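Local coordinates for putative uncharacterized protein lp_3323 (PDB 3DC7) that is of unknown function but belongs to the GDSL-like lipase/acylhydrolase family and so probably acts as an SGNH-type hydrolase, at residues R23-G28 and A78-A83. Numbering follows the deposited sequence.
Sequences RPAWLG and AIPEDA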
loop_
_atom_site.group_PDB
_atom_site.type_symbol
_atom_site.label_atom_id
_atom_site.label_comp_id
_atom_site.label_asym_id
_atom_site.label_seq_id
_atom_site.Cartn_x
_atom_site.Cartn_y
_atom_site.Cartn_z
ATOM N N ARG A 23 4.091 23.264 13.475
ATOM C CA ARG A 23 2.774 23.899 13.431
ATOM C C ARG A 23 1.729 23.010 12.755
ATOM O O ARG A 23 1.150 23.395 11.723
ATOM C CB ARG A 23 2.858 25.257 12.714
ATOM C CG ARG A 23 3.552 26.357 13.525
ATOM C CD ARG A 23 3.793 27.639 12.715
ATOM N NE ARG A 23 4.289 27.396 11.357
ATOM C CZ ARG A 23 5.561 27.172 11.040
ATOM N NH1 ARG A 23 6.504 27.153 11.982
ATOM N NH2 ARG A 23 5.892 26.961 9.773
ATOM N N PRO A 24 1.473 21.815 13.333
ATOM C CA PRO A 24 0.487 20.920 12.715
ATOM C C PRO A 24 -0.935 21.441 12.873
ATOM O O PRO A 24 -1.238 22.149 13.839
ATOM C CB PRO A 24 0.645 19.626 13.505
ATOM C CG PRO A 24 1.143 20.066 14.853
ATOM C CD PRO A 24 2.044 21.238 14.565
ATOM N N ALA A 25 -1.799 21.086 11.930
ATOM C CA ALA A 25 -3.217 21.390 12.041
ATOM C C ALA A 25 -3.994 20.083 11.877
ATOM O O ALA A 25 -3.766 19.324 10.940
ATOM C CB ALA A 25 -3.625 22.401 10.990
ATOM N N TRP A 26 -4.923 19.846 12.788
ATOM C CA TRP A 26 -5.635 18.576 12.876
ATOM C C TRP A 26 -7.117 18.787 12.609
ATOM O O TRP A 26 -7.835 19.330 13.446
ATOM C CB TRP A 26 -5.420 17.980 14.267
ATOM C CG TRP A 26 -3.954 17.896 14.663
ATOM C CD1 TRP A 26 -3.252 18.806 15.403
ATOM C CD2 TRP A 26 -3.032 16.841 14.348
ATOM N NE1 TRP A 26 -1.953 18.385 15.574
ATOM C CE2 TRP A 26 -1.787 17.184 14.935
ATOM C CE3 TRP A 26 -3.132 15.643 13.623
ATOM C CZ2 TRP A 26 -0.649 16.376 14.813
ATOM C CZ3 TRP A 26 -1.988 14.827 13.510
ATOM C CH2 TRP A 26 -0.772 15.203 14.100
ATOM N N LEU A 27 -7.568 18.377 11.427
ATOM C CA LEU A 27 -8.971 18.529 11.044
ATOM C C LEU A 27 -9.694 17.202 11.192
ATOM O O LEU A 27 -9.297 16.212 10.584
ATOM C CB LEU A 27 -9.069 19.049 9.603
ATOM C CG LEU A 27 -10.448 19.270 8.971
ATOM C CD1 LEU A 27 -11.228 20.375 9.672
ATOM C CD2 LEU A 27 -10.314 19.555 7.461
ATOM N N GLY A 28 -10.751 17.169 12.000
ATOM C CA GLY A 28 -11.481 15.922 12.220
ATOM C C GLY A 28 -12.768 15.995 13.015
ATOM O O GLY A 28 -13.401 17.031 13.106
ATOM N N ALA A 78 -10.670 27.175 7.845
ATOM C CA ALA A 78 -10.202 27.725 9.130
ATOM C C ALA A 78 -8.791 27.276 9.531
ATOM O O ALA A 78 -8.264 27.721 10.555
ATOM C CB ALA A 78 -11.201 27.396 10.253
ATOM N N ILE A 79 -8.196 26.379 8.745
ATOM C CA ILE A 79 -6.806 25.958 8.955
ATOM C C ILE A 79 -5.901 27.200 8.836
ATOM O O ILE A 79 -6.039 27.983 7.885
ATOM C CB ILE A 79 -6.386 24.807 7.961
ATOM C CG1 ILE A 79 -7.170 23.513 8.247
ATOM C CG2 ILE A 79 -4.890 24.523 8.007
ATOM C CD1 ILE A 79 -7.104 22.473 7.107
ATOM N N PRO A 80 -5.002 27.404 9.822
ATOM C CA PRO A 80 -4.076 28.556 9.812
ATOM C C PRO A 80 -3.240 28.624 8.536
ATOM O O PRO A 80 -2.796 27.582 8.022
ATOM C CB PRO A 80 -3.168 28.276 11.004
ATOM C CG PRO A 80 -3.950 27.367 11.884
ATOM C CD PRO A 80 -4.811 26.547 11.010
ATOM N N GLU A 81 -3.027 29.833 8.026
ATOM C CA GLU A 81 -2.280 30.022 6.770
ATOM C C GLU A 81 -0.825 29.486 6.805
ATOM O O GLU A 81 -0.284 29.059 5.776
ATOM C CB GLU A 81 -2.350 31.484 6.302
ATOM C CG GLU A 81 -3.433 31.721 5.231
ATOM C CD GLU A 81 -4.363 32.916 5.520
ATOM O OE1 GLU A 81 -3.898 33.938 6.087
ATOM O OE2 GLU A 81 -5.571 32.834 5.164
ATOM N N ASP A 82 -0.213 29.487 7.987
ATOM C CA ASP A 82 1.160 28.992 8.136
ATOM C C ASP A 82 1.256 27.606 8.809
ATOM O O ASP A 82 2.255 27.280 9.462
ATOM C CB ASP A 82 2.022 30.027 8.869
ATOM C CG ASP A 82 1.525 30.308 10.271
ATOM O OD1 ASP A 82 0.309 30.143 10.530
ATOM O OD2 ASP A 82 2.360 30.707 11.117
ATOM N N ALA A 83 0.217 26.792 8.641
ATOM C CA ALA A 83 0.272 25.385 9.020
ATOM C C ALA A 83 1.412 24.711 8.261
ATOM O O ALA A 83 1.546 24.913 7.056
ATOM C CB ALA A 83 -1.038 24.711 8.691
#
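Arg23 and Ala83 bring the two backbones nearest each other, with CA of Arg23 5.3 Å from CA of Ala83, where the loop 78-83 passes beside strand 24-28, an inner strand of the parallel sheet of this SGNH-hydrolase fold. The loop leads into strand 85-89, the neighbour of 24-28 in the sheet, and closes with a type I beta turn from Pro80 to Ala83, in which Ala83 N bonds to Pro80 O. CA of Ala83 also lies 3.5 Å from Arg23 O, a CA-H...O contact.

Arg23, just ahead of the strand, and Ala25 and Leu27 within it turn toward the loop, while Pro24 and Trp26 point away to helix 42-50 on the opposite face. Ala25 CB is the hub of the apolar part: it meets Ile79 CG2 at 3.9 Å, Ala83 CB at 4.2 Å and, at much the same distance as Ala83 CB, CD of the Pro80 ring. With Ile79 CG2 anti to the backbone N, the two branches divide the work: CG2 goes to Ala25, and CD1, at the end of the other branch, comes within 4.4 Å of Leu27 CD2.

At the polar end the Arg23 and Asp82 side chains cross at about a right angle. The Asp82 carboxylate has Arg54 as its stronger partner, through OD1; OD2 makes a long, purely electrostatic pairing with Arg23, whose NH1 pairs with Glu53. An alanine at Arg23 would probably leave Asp82 O without this side-chain donor and Glu53 without its guanidinium mate. The Arg23 chain bends at chi3 (-43°), and NE donates to Asp82 O at 2.8 Å, nearly straight at 171°, with the oxygen in the guanidinium plane.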